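Local coordinates for cell division protein FtsI/penicillin binding protein 2 (Legionella pneumophila subsp. pneumophila ATCC 43290, PDB 4ZTK), which probably cross-links peptidoglycan as a penicillin-binding D,D-transpeptidase of cell division, its transpeptidase domain having the serine beta-lactamase-like fold, at residues A[292-295]-A[296-299]; A[226-229]-A[230-234]; A[69-73]-A[74-78]; A[186-189]-A[190-193]. All coordinates share one frame; numbering follows the deposited sequence.

Contact 1 (A[292-295]-A[296-299]); sequences LVSG and GELA
The carboxylate of Glu297 reaches back past the start of its own helix to Ser294 and Leu292. Its OE2 takes the backbone N-H of Ser294 at 3.1 Å in a nearly straight bond (167°), met on the anti side and 25° out of the carboxylate plane. The same oxygen accepts weaker bonds from Val293 N and from Ser294 OG, so three donors gather on one atom. With CG anti to its carbonyl carbon (chi1 -65°) and the chain extended beyond it, Glu297 is long enough to reach back to the Ser294 amide, which suits glutamate to the third position after the cap. Ser294 answers in the other direction: OG, placed between its own N and carbonyl carbon, accepts from Glu297 N at 3.3 Å. This reciprocal pair is a capping box, with Ser294 as N-cap of helix 295-310, which follows the short strand 290-292. Gly295 and Gly296 bring no side chains to this first turn, where Gly295 N is hydrogen-bonded to Thr251 OG1 on strand 246-253. Leu292 crosses Glu297 at about a right angle, its CB 3.3 Å from OE2 and its CD2 3.5 Å from OE1. Beyond the cap, Leu298 N donates to Ser294 O at 2.9 Å.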
ATOM      1  N   LEU A 292       0.177  16.845  11.562  1.00 42.56           N
ATOM      2  CA  LEU A 292       0.354  15.923  10.443  1.00 48.61           C
ATOM      3  C   LEU A 292      -0.345  14.581  10.683  1.00 42.98           C
ATOM      4  O   LEU A 292      -0.183  13.972  11.741  1.00 47.43           O
ATOM      5  CB  LEU A 292       1.844  15.702  10.190  1.00 47.73           C
ATOM      6  CG  LEU A 292       2.693  16.977  10.206  1.00 50.68           C
ATOM      7  CD1 LEU A 292       4.150  16.647   9.926  1.00 51.16           C
ATOM      8  CD2 LEU A 292       2.168  17.998   9.210  1.00 53.13           C
ATOM      9  N   VAL A 293      -1.111  14.120   9.695  1.00 39.35           N
ATOM     10  CA  VAL A 293      -1.936  12.921   9.856  1.00 30.85           C
ATOM     11  C   VAL A 293      -1.899  11.964   8.665  1.00 33.05           C
ATOM     12  O   VAL A 293      -2.506  10.895   8.710  1.00 38.18           O
ATOM     13  CB  VAL A 293      -3.415  13.294  10.066  1.00 37.90           C
ATOM     14  CG1 VAL A 293      -3.583  14.190  11.288  1.00 40.68           C
ATOM     15  CG2 VAL A 293      -3.963  13.969   8.817  1.00 39.31           C
ATOM     16  N   SER A 294      -1.208  12.345   7.595  1.00 31.65           N
ATOM     17  CA  SER A 294      -1.279  11.589   6.343  1.00 33.12           C
ATOM     18  C   SER A 294      -0.325  10.401   6.303  1.00 33.53           C
ATOM     19  O   SER A 294       0.558  10.275   7.149  1.00 28.03           O
ATOM     20  CB  SER A 294      -0.984  12.506   5.160  1.00 34.67           C
ATOM     21  OG  SER A 294       0.402  12.779   5.085  1.00 34.16           O
ATOM     22  N   GLY A 295      -0.505   9.542   5.301  1.00 29.74           N
ATOM     23  CA  GLY A 295       0.357   8.388   5.107  1.00 27.92           C
ATOM     24  C   GLY A 295       1.799   8.775   4.817  1.00 29.34           C
ATOM     25  O   GLY A 295       2.740   8.116   5.275  1.00 27.81           O
ATOM     26  N   GLY A 296       1.980   9.848   4.055  1.00 26.51           N
ATOM     27  CA  GLY A 296       3.314  10.309   3.714  1.00 33.90           C
ATOM     28  C   GLY A 296       4.052  10.879   4.909  1.00 38.05           C
ATOM     29  O   GLY A 296       5.279  10.788   5.003  1.00 34.90           O
ATOM     30  N   GLU A 297       3.292  11.463   5.830  1.00 31.45           N
ATOM     31  CA  GLU A 297       3.859  12.113   7.000  1.00 31.47           C
ATOM     32  C   GLU A 297       4.083  11.132   8.150  1.00 29.42           C
ATOM     33  O   GLU A 297       5.047  11.269   8.898  1.00 32.80           O
ATOM     34  CB  GLU A 297       2.959  13.265   7.456  1.00 28.22           C
ATOM     35  CG  GLU A 297       2.861  14.401   6.452  1.00 37.37           C
ATOM     36  CD  GLU A 297       1.622  15.262   6.650  1.00 56.92           C
ATOM     37  OE1 GLU A 297       1.620  16.417   6.171  1.00 70.97           O
ATOM     38  OE2 GLU A 297       0.647  14.787   7.276  1.00 57.80           O
ATOM     39  N   LEU A 298       3.199  10.145   8.288  1.00 26.29           N
ATOM     40  CA  LEU A 298       3.277   9.210   9.414  1.00 26.98           C
ATOM     41  C   LEU A 298       3.844   7.836   9.051  1.00 27.77           C
ATOM     42  O   LEU A 298       4.766   7.349   9.705  1.00 29.04           O
ATOM     43  CB  LEU A 298       1.904   9.029  10.068  1.00 30.33           C
ATOM     44  CG  LEU A 298       1.200  10.281  10.592  1.00 39.97           C
ATOM     45  CD1 LEU A 298      -0.102   9.894  11.290  1.00 35.97           C
ATOM     46  CD2 LEU A 298       2.104  11.067  11.529  1.00 40.03           C
ATOM     47  N   ALA A 299       3.282   7.212   8.019  1.00 25.26           N
ATOM     48  CA  ALA A 299       3.608   5.827   7.692  1.00 27.01           C
ATOM     49  C   ALA A 299       4.915   5.708   6.917  1.00 31.17           C
ATOM     50  O   ALA A 299       5.666   4.747   7.099  1.00 25.43           O
ATOM     51  CB  ALA A 299       2.464   5.174   6.906  1.00 20.03           C
TER

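Contact 2 (A[226-229]-A[230-234]); sequences LENA and VTNGT
At the C-terminal end of helix 216-231 the carbonyl oxygens of Glu227 and Asn228 accept the N-H groups of the last turn, before the chain leaves helical geometry at Asn232. Glu227 O accepts twice. Thr231 N approaches in the carbonyl plane at 3.0 Å with an almost linear N-H (173°), the regular helical bond, whereas Val230 N comes from above that plane at 3.2 Å. Val230 N is shared between this oxygen, three residues back, and, weakly, Leu226 O, four back. Asn228 O then receives Asn232 N at 2.8 Å. Gly233 suits the exit: having no side chain, it lets its CA come within 3.2 Å of Ala229 O as the chain turns off the helix. Beyond it, Thr234 OG1 bonds Thr249 OG1 on strand 246-253. Buried Leu226 and Val230 turn apolar branches to the sheet, touching Lys248 and Phe263 respectively; Lys248 belongs to a probable KTG motif of the active site. The more exposed Thr231 and Asn232 suit the outer side of the turn. Thr231 has its OG1 between N and the carbonyl carbon (chi1 75°), which leaves the methyl anti to the carbonyl carbon and brings CG2 to 3.2 Å from Glu227 O.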
ATOM      1  N   LEU A 226       6.476   4.451  -9.097  1.00 27.65           N
ATOM      2  CA  LEU A 226       6.544   4.277  -7.650  1.00 27.97           C
ATOM      3  C   LEU A 226       7.844   4.820  -7.044  1.00 27.69           C
ATOM      4  O   LEU A 226       7.847   5.300  -5.914  1.00 32.90           O
ATOM      5  CB  LEU A 226       6.361   2.812  -7.282  1.00 28.39           C
ATOM      6  CG  LEU A 226       4.925   2.317  -7.404  1.00 31.15           C
ATOM      7  CD1 LEU A 226       4.850   0.829  -7.101  1.00 31.09           C
ATOM      8  CD2 LEU A 226       4.028   3.107  -6.464  1.00 31.30           C
ATOM      9  N   GLU A 227       8.944   4.730  -7.787  1.00 29.98           N
ATOM     10  CA  GLU A 227      10.205   5.336  -7.355  1.00 36.15           C
ATOM     11  C   GLU A 227      10.085   6.853  -7.360  1.00 34.74           C
ATOM     12  O   GLU A 227      10.570   7.536  -6.455  1.00 36.38           O
ATOM     13  CB  GLU A 227      11.354   4.933  -8.281  1.00 37.09           C
ATOM     14  CG  GLU A 227      11.880   3.537  -8.071  1.00 39.86           C
ATOM     15  CD  GLU A 227      13.169   3.286  -8.838  1.00 53.67           C
ATOM     16  OE1 GLU A 227      13.224   2.302  -9.606  1.00 59.47           O
ATOM     17  OE2 GLU A 227      14.128   4.070  -8.669  1.00 57.24           O
ATOM     18  N   ASN A 228       9.443   7.370  -8.401  1.00 30.68           N
ATOM     19  CA  ASN A 228       9.239   8.800  -8.546  1.00 31.34           C
ATOM     20  C   ASN A 228       8.272   9.346  -7.506  1.00 34.02           C
ATOM     21  O   ASN A 228       8.410  10.484  -7.054  1.00 31.89           O
ATOM     22  CB  ASN A 228       8.735   9.121  -9.950  1.00 31.87           C
ATOM     23  CG  ASN A 228       8.661  10.605 -10.209  1.00 40.50           C
ATOM     24  OD1 ASN A 228       9.677  11.297 -10.189  1.00 43.10           O
ATOM     25  ND2 ASN A 228       7.455  11.104 -10.461  1.00 39.31           N
ATOM     26  N   ALA A 229       7.292   8.529  -7.125  1.00 27.77           N
ATOM     27  CA  ALA A 229       6.355   8.901  -6.064  1.00 23.25           C
ATOM     28  C   ALA A 229       7.073   9.102  -4.728  1.00 30.80           C
ATOM     29  O   ALA A 229       6.596   9.833  -3.861  1.00 34.76           O
ATOM     30  CB  ALA A 229       5.268   7.848  -5.923  1.00 19.30           C
ATOM     31  N   VAL A 230       8.215   8.441  -4.560  1.00 31.38           N
ATOM     32  CA  VAL A 230       8.990   8.566  -3.332  1.00 25.42           C
ATOM     33  C   VAL A 230      10.005   9.710  -3.416  1.00 29.71           C
ATOM     34  O   VAL A 230      10.050  10.563  -2.543  1.00 30.69           O
ATOM     35  CB  VAL A 230       9.706   7.249  -2.963  1.00 27.65           C
ATOM     36  CG1 VAL A 230      10.710   7.486  -1.828  1.00 27.79           C
ATOM     37  CG2 VAL A 230       8.683   6.178  -2.559  1.00 19.50           C
ATOM     38  N   THR A 231      10.811   9.738  -4.470  1.00 29.98           N
ATOM     39  CA  THR A 231      11.838  10.769  -4.575  1.00 33.96           C
ATOM     40  C   THR A 231      11.241  12.151  -4.842  1.00 37.96           C
ATOM     41  O   THR A 231      11.785  13.163  -4.405  1.00 39.59           O
ATOM     42  CB  THR A 231      12.876  10.442  -5.668  1.00 41.35           C
ATOM     43  OG1 THR A 231      12.309  10.674  -6.961  1.00 48.13           O
ATOM     44  CG2 THR A 231      13.316   8.998  -5.566  1.00 36.89           C
ATOM     45  N   ASN A 232      10.115  12.195  -5.549  1.00 37.62           N
ATOM     46  CA  ASN A 232       9.536  13.473  -5.957  1.00 40.20           C
ATOM     47  C   ASN A 232       8.034  13.602  -5.725  1.00 43.21           C
ATOM     48  O   ASN A 232       7.349  14.304  -6.463  1.00 50.45           O
ATOM     49  CB  ASN A 232       9.849  13.739  -7.432  1.00 49.62           C
ATOM     50  CG  ASN A 232      11.341  13.730  -7.722  1.00 55.18           C
ATOM     51  OD1 ASN A 232      11.847  12.849  -8.420  1.00 57.30           O
ATOM     52  ND2 ASN A 232      12.053  14.712  -7.185  1.00 58.68           N
ATOM     53  N   GLY A 233       7.519  12.931  -4.701  1.00 41.54           N
ATOM     54  CA  GLY A 233       6.094  12.969  -4.431  1.00 33.45           C
ATOM     55  C   GLY A 233       5.766  12.890  -2.956  1.00 33.62           C
ATOM     56  O   GLY A 233       6.584  13.245  -2.112  1.00 38.29           O
ATOM     57  N   THR A 234       4.566  12.405  -2.649  1.00 29.50           N
ATOM     58  CA  THR A 234       4.078  12.332  -1.280  1.00 28.51           C
ATOM     59  C   THR A 234       4.878  11.363  -0.412  1.00 28.40           C
ATOM     60  O   THR A 234       4.785  11.413   0.810  1.00 30.32           O
ATOM     61  CB  THR A 234       2.602  11.885  -1.236  1.00 29.79           C
ATOM     62  OG1 THR A 234       2.465  10.646  -1.942  1.00 31.65           O
ATOM     63  CG2 THR A 234       1.689  12.942  -1.864  1.00 30.62           C
TER

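Contact 3 (A[69-73]-A[74-78]); sequences ESWKS and RIFSP
Arg74 lies flat over one face of the Trp71 indole, guanidinium and ring planes only 8° apart and their centres 4.2 Å apart. The cation-pi contact is off-centre, because it is Arg74 CD that sits over the six-membered ring, 3.8 Å from its centroid in a CH-pi contact. The arginine is laid along the ring by its extended chain, with CG turned opposite the backbone N (chi1 -179°). The indole edge makes an aromatic pair: Trp71 points it at the face of Phe76 in a T-shaped contact, planes at 80°, with CZ3 3.7 Å from Phe76 CD1. This loop joins strand 56-63 to helix 83-92, at whose start lies the probable SxxK motif of the penicillin-binding family. Tryptophan suits its buried place by serving both neighbours while its NE1 bonds Ser43 OG; Arg74 NH2 forms a salt bridge with Glu281. Hydrogen bonds draw in the turn itself. Ser73 OG donates to the anti lone pair of Glu69 OE1 at 2.9 Å. Ser70 OG, hydrogen-bonded also to Glu61 OE1, accepts from Lys72 N in an ST turn. Arg74 N bonds weakly to Ser70 O, and a water links Glu69 OE2 (3.1 Å) to Ile75 N (2.9 Å).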
ATOM      1  N   GLU A  69     -10.021  -5.182  17.271  1.00 63.39           N
ATOM      2  CA  GLU A  69      -9.787  -6.368  16.465  1.00 58.52           C
ATOM      3  C   GLU A  69      -8.352  -6.326  15.972  1.00 54.23           C
ATOM      4  O   GLU A  69      -7.848  -5.269  15.597  1.00 56.09           O
ATOM      5  CB  GLU A  69     -10.741  -6.423  15.274  1.00 58.46           C
ATOM      6  CG  GLU A  69     -10.455  -7.578  14.327  1.00 58.04           C
ATOM      7  CD  GLU A  69     -11.348  -7.569  13.105  1.00 63.77           C
ATOM      8  OE1 GLU A  69     -11.305  -8.548  12.329  1.00 65.42           O
ATOM      9  OE2 GLU A  69     -12.092  -6.582  12.920  1.00 69.10           O
ATOM     10  N   SER A  70      -7.686  -7.474  15.989  1.00 49.19           N
ATOM     11  CA  SER A  70      -6.322  -7.553  15.503  1.00 44.79           C
ATOM     12  C   SER A  70      -6.242  -7.211  14.018  1.00 44.32           C
ATOM     13  O   SER A  70      -7.146  -7.532  13.248  1.00 40.02           O
ATOM     14  CB  SER A  70      -5.754  -8.951  15.737  1.00 38.86           C
ATOM     15  OG  SER A  70      -4.522  -9.100  15.055  1.00 38.46           O
ATOM     16  N   TRP A  71      -5.146  -6.571  13.620  1.00 39.59           N
ATOM     17  CA  TRP A  71      -4.885  -6.312  12.210  1.00 32.84           C
ATOM     18  C   TRP A  71      -4.597  -7.597  11.439  1.00 38.49           C
ATOM     19  O   TRP A  71      -4.446  -7.570  10.222  1.00 36.76           O
ATOM     20  CB  TRP A  71      -3.718  -5.338  12.043  1.00 29.76           C
ATOM     21  CG  TRP A  71      -4.066  -3.935  12.394  1.00 33.20           C
ATOM     22  CD1 TRP A  71      -3.786  -3.285  13.560  1.00 33.20           C
ATOM     23  CD2 TRP A  71      -4.771  -3.000  11.570  1.00 33.91           C
ATOM     24  NE1 TRP A  71      -4.270  -1.999  13.511  1.00 28.41           N
ATOM     25  CE2 TRP A  71      -4.878  -1.800  12.300  1.00 26.22           C
ATOM     26  CE3 TRP A  71      -5.322  -3.062  10.284  1.00 28.22           C
ATOM     27  CZ2 TRP A  71      -5.514  -0.671  11.787  1.00 34.29           C
ATOM     28  CZ3 TRP A  71      -5.952  -1.940   9.776  1.00 33.12           C
ATOM     29  CH2 TRP A  71      -6.042  -0.760  10.527  1.00 36.27           C
ATOM     30  N   LYS A  72      -4.507  -8.720  12.148  1.00 42.04           N
ATOM     31  CA  LYS A  72      -4.348 -10.010  11.492  1.00 45.08           C
ATOM     32  C   LYS A  72      -5.594 -10.337  10.678  1.00 43.16           C
ATOM     33  O   LYS A  72      -5.518 -11.050   9.677  1.00 39.18           O
ATOM     34  CB  LYS A  72      -4.094 -11.124  12.513  1.00 54.67           C
ATOM     35  CG  LYS A  72      -2.758 -11.047  13.248  1.00 63.62           C
ATOM     36  CD  LYS A  72      -2.343 -12.429  13.749  1.00 70.08           C
ATOM     37  CE  LYS A  72      -1.133 -12.374  14.673  1.00 73.43           C
ATOM     38  NZ  LYS A  72      -1.510 -12.024  16.071  1.00 76.28           N
ATOM     39  N   SER A  73      -6.740  -9.811  11.104  1.00 41.84           N
ATOM     40  CA  SER A  73      -8.002 -10.103  10.427  1.00 42.96           C
ATOM     41  C   SER A  73      -8.799  -8.865   9.992  1.00 45.96           C
ATOM     42  O   SER A  73      -9.737  -8.978   9.201  1.00 44.18           O
ATOM     43  CB  SER A  73      -8.875 -11.002  11.305  1.00 42.06           C
ATOM     44  OG  SER A  73      -9.093 -10.421  12.580  1.00 42.62           O
ATOM     45  N   ARG A  74      -8.421  -7.694  10.496  1.00 41.01           N
ATOM     46  CA  ARG A  74      -9.191  -6.465  10.274  1.00 39.08           C
ATOM     47  C   ARG A  74      -9.354  -6.078   8.797  1.00 36.21           C
ATOM     48  O   ARG A  74      -8.396  -6.097   8.026  1.00 35.57           O
ATOM     49  CB  ARG A  74      -8.579  -5.306  11.068  1.00 41.74           C
ATOM     50  CG  ARG A  74      -9.307  -3.982  10.940  1.00 43.63           C
ATOM     51  CD  ARG A  74      -8.863  -3.038  12.049  1.00 49.64           C
ATOM     52  NE  ARG A  74      -9.354  -1.677  11.859  1.00 47.72           N
ATOM     53  CZ  ARG A  74      -9.126  -0.679  12.707  1.00 46.20           C
ATOM     54  NH1 ARG A  74      -8.415  -0.890  13.807  1.00 37.26           N
ATOM     55  NH2 ARG A  74      -9.610   0.530  12.458  1.00 49.34           N
ATOM     56  N   ILE A  75     -10.577  -5.723   8.420  1.00 38.45           N
ATOM     57  CA  ILE A  75     -10.891  -5.349   7.046  1.00 38.44           C
ATOM     58  C   ILE A  75     -10.943  -3.836   6.902  1.00 38.57           C
ATOM     59  O   ILE A  75     -11.611  -3.152   7.674  1.00 41.45           O
ATOM     60  CB  ILE A  75     -12.250  -5.930   6.600  1.00 41.16           C
ATOM     61  CG1 ILE A  75     -12.224  -7.460   6.643  1.00 45.63           C
ATOM     62  CG2 ILE A  75     -12.617  -5.429   5.200  1.00 38.37           C
ATOM     63  CD1 ILE A  75     -13.529  -8.108   6.203  1.00 48.97           C
ATOM     64  N   PHE A  76     -10.239  -3.315   5.905  1.00 36.41           N
ATOM     65  CA  PHE A  76     -10.195  -1.876   5.700  1.00 36.05           C
ATOM     66  C   PHE A  76     -10.137  -1.527   4.219  1.00 35.46           C
ATOM     67  O   PHE A  76     -10.050  -2.406   3.363  1.00 37.38           O
ATOM     68  CB  PHE A  76      -9.016  -1.253   6.465  1.00 30.76           C
ATOM     69  CG  PHE A  76      -7.661  -1.742   6.015  1.00 32.00           C
ATOM     70  CD1 PHE A  76      -7.180  -2.977   6.422  1.00 35.31           C
ATOM     71  CD2 PHE A  76      -6.862  -0.957   5.200  1.00 30.37           C
ATOM     72  CE1 PHE A  76      -5.938  -3.425   6.011  1.00 32.23           C
ATOM     73  CE2 PHE A  76      -5.615  -1.402   4.787  1.00 31.66           C
ATOM     74  CZ  PHE A  76      -5.155  -2.637   5.195  1.00 30.52           C
ATOM     75  N   SER A  77     -10.215  -0.237   3.925  1.00 35.43           N
ATOM     76  CA  SER A  77     -10.094   0.244   2.559  1.00 33.49           C
ATOM     77  C   SER A  77      -8.651   0.670   2.314  1.00 31.75           C
ATOM     78  O   SER A  77      -8.013   1.228   3.206  1.00 32.09           O
ATOM     79  CB  SER A  77     -11.059   1.406   2.327  1.00 41.16           C
ATOM     80  OG  SER A  77     -10.685   2.144   1.181  1.00 45.94           O
ATOM     81  N   PRO A  78      -8.122   0.384   1.113  1.00 30.75           N
ATOM     82  CA  PRO A  78      -6.714   0.652   0.810  1.00 28.88           C
ATOM     83  C   PRO A  78      -6.461   2.113   0.459  1.00 30.97           C
ATOM     84  O   PRO A  78      -5.308   2.548   0.458  1.00 26.49           O
ATOM     85  CB  PRO A  78      -6.455  -0.230  -0.412  1.00 24.94           C
ATOM     86  CG  PRO A  78      -7.780  -0.256  -1.113  1.00 31.19           C
ATOM     87  CD  PRO A  78      -8.808  -0.283  -0.008  1.00 28.47           C
TER
HETATM   88  O   HOH W   1     -12.972  -6.356  10.000  1.00 52.15           O
HETATM   89  O   HOH W   2      -5.857  -6.695   8.279  1.00 35.83           O

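Contact 4 (A[186-189]-A[190-193]); sequences PVTI and ESLI
Thr188 and Ser191 exchange side-chain-to-backbone hydrogen bonds: Ser191 OG accepts the N-H of Thr188 at 3.0 Å, nearly straight at 170°, and Thr188 OG1 accepts the N-H of Ser191 at 3.1 Å. The pair is a capping box at the start of helix 189-200, with Thr188 as N-cap. Both hydroxyls stand between their own backbone N and carbonyl carbon (chi1 60° for Thr188, 77° for Ser191), which lets each short hydroxyl arm fold back on a main-chain amide. The helix then takes up its regular pattern, Leu192 N donating to Thr188 O at 3.0 Å and Ile193 N to Ile189 O at 3.1 Å. In the first turn, Glu190 OE1 bonds Asp16 N. Around the polar pair, Val187 CB lies 3.6 Å from Ser191 OG, and Val187 CG2 meets Leu192 CB more loosely at 4.3 Å. The buried isoleucines suit the helix side that faces the central sheet: Ile189 touches Val45, Phe59 and Val279, and Ile193 touches Ala47 and Val275. Small hydroxyl residues at the cap and branched apolar ones on the sheet side thus divide the work, the first supplying acceptors to amides that lack a preceding helical turn, the second fixing the helix against the strands.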
ATOM      1  N   PRO A 186     -12.608  -3.922  -0.114  1.00 31.92           N
ATOM      2  CA  PRO A 186     -12.165  -4.475   1.171  1.00 34.10           C
ATOM      3  C   PRO A 186     -10.813  -5.177   1.045  1.00 36.60           C
ATOM      4  O   PRO A 186     -10.659  -6.068   0.209  1.00 37.29           O
ATOM      5  CB  PRO A 186     -13.256  -5.498   1.500  1.00 37.68           C
ATOM      6  CG  PRO A 186     -13.756  -5.950   0.162  1.00 33.27           C
ATOM      7  CD  PRO A 186     -13.645  -4.754  -0.753  1.00 33.88           C
ATOM      8  N   VAL A 187      -9.840  -4.762   1.853  1.00 32.59           N
ATOM      9  CA  VAL A 187      -8.553  -5.446   1.911  1.00 28.37           C
ATOM     10  C   VAL A 187      -8.193  -5.795   3.353  1.00 33.99           C
ATOM     11  O   VAL A 187      -8.803  -5.299   4.298  1.00 31.36           O
ATOM     12  CB  VAL A 187      -7.399  -4.610   1.279  1.00 30.63           C
ATOM     13  CG1 VAL A 187      -7.699  -4.277  -0.175  1.00 27.78           C
ATOM     14  CG2 VAL A 187      -7.128  -3.336   2.084  1.00 21.21           C
ATOM     15  N   THR A 188      -7.214  -6.675   3.509  1.00 30.47           N
ATOM     16  CA  THR A 188      -6.583  -6.898   4.799  1.00 33.77           C
ATOM     17  C   THR A 188      -5.116  -6.549   4.627  1.00 32.32           C
ATOM     18  O   THR A 188      -4.665  -6.300   3.508  1.00 29.57           O
ATOM     19  CB  THR A 188      -6.699  -8.365   5.257  1.00 34.37           C
ATOM     20  OG1 THR A 188      -6.060  -9.217   4.298  1.00 34.64           O
ATOM     21  CG2 THR A 188      -8.161  -8.776   5.409  1.00 32.83           C
ATOM     22  N   ILE A 189      -4.375  -6.511   5.727  1.00 32.74           N
ATOM     23  CA  ILE A 189      -2.939  -6.264   5.657  1.00 35.15           C
ATOM     24  C   ILE A 189      -2.300  -7.317   4.755  1.00 31.00           C
ATOM     25  O   ILE A 189      -1.511  -6.994   3.869  1.00 28.47           O
ATOM     26  CB  ILE A 189      -2.284  -6.316   7.054  1.00 37.08           C
ATOM     27  CG1 ILE A 189      -2.804  -5.174   7.926  1.00 34.21           C
ATOM     28  CG2 ILE A 189      -0.777  -6.235   6.936  1.00 33.48           C
ATOM     29  CD1 ILE A 189      -2.522  -3.803   7.349  1.00 32.99           C
ATOM     30  N   GLU A 190      -2.682  -8.572   4.970  1.00 29.36           N
ATOM     31  CA  GLU A 190      -2.162  -9.693   4.188  1.00 31.05           C
ATOM     32  C   GLU A 190      -2.464  -9.599   2.689  1.00 34.61           C
ATOM     33  O   GLU A 190      -1.585  -9.831   1.860  1.00 33.12           O
ATOM     34  CB  GLU A 190      -2.692 -11.021   4.739  1.00 34.57           C
ATOM     35  CG  GLU A 190      -2.111 -12.251   4.048  1.00 39.74           C
ATOM     36  CD  GLU A 190      -2.527 -13.558   4.711  1.00 58.47           C
ATOM     37  OE1 GLU A 190      -1.712 -14.507   4.723  1.00 62.19           O
ATOM     38  OE2 GLU A 190      -3.666 -13.639   5.216  1.00 61.33           O
ATOM     39  N   SER A 191      -3.701  -9.274   2.332  1.00 33.47           N
ATOM     40  CA  SER A 191      -4.061  -9.254   0.917  1.00 30.34           C
ATOM     41  C   SER A 191      -3.414  -8.062   0.224  1.00 25.85           C
ATOM     42  O   SER A 191      -2.958  -8.168  -0.914  1.00 30.26           O
ATOM     43  CB  SER A 191      -5.582  -9.243   0.725  1.00 30.05           C
ATOM     44  OG  SER A 191      -6.132  -7.960   0.979  1.00 29.92           O
ATOM     45  N   LEU A 192      -3.350  -6.932   0.921  1.00 26.39           N
ATOM     46  CA  LEU A 192      -2.790  -5.719   0.333  1.00 23.99           C
ATOM     47  C   LEU A 192      -1.289  -5.844   0.066  1.00 33.95           C
ATOM     48  O   LEU A 192      -0.809  -5.476  -1.009  1.00 29.21           O
ATOM     49  CB  LEU A 192      -3.090  -4.494   1.202  1.00 25.75           C
ATOM     50  CG  LEU A 192      -2.660  -3.145   0.610  1.00 27.75           C
ATOM     51  CD1 LEU A 192      -3.273  -2.917  -0.782  1.00 25.81           C
ATOM     52  CD2 LEU A 192      -3.009  -1.989   1.551  1.00 24.31           C
ATOM     53  N   ILE A 193      -0.547  -6.375   1.035  1.00 30.57           N
ATOM     54  CA  ILE A 193       0.893  -6.514   0.855  1.00 27.69           C
ATOM     55  C   ILE A 193       1.209  -7.574  -0.204  1.00 26.37           C
ATOM     56  O   ILE A 193       2.217  -7.482  -0.913  1.00 24.87           O
ATOM     57  CB  ILE A 193       1.637  -6.788   2.196  1.00 26.73           C
ATOM     58  CG1 ILE A 193       3.143  -6.543   2.037  1.00 30.22           C
ATOM     59  CG2 ILE A 193       1.355  -8.199   2.709  1.00 23.46           C
ATOM     60  CD1 ILE A 193       3.940  -6.675   3.336  1.00 28.38           C
TER

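In the fold
Along the chain the order is contact 3, contact 4, contact 2, contact 1, all within the transpeptidase domain. Contacts 3 and 4 are neighbours, centres 8 Å apart: Phe76 O probably accepts from Val187 N, and the Phe76 ring packs on the start of helix 189-200. Contacts 1 and 2 have centres about 15 Å apart and do not touch; they are linked through strands 246-253 and 259-267, which both approach. Contact 2 lies across the chain's centre from contacts 3 and 4, about 26 and 22 Å away between centres. All four pack about the five-stranded sheet; contact 3 leads into the probable SxxK motif, and contact 2 touches Lys248 of the probable KTG motif.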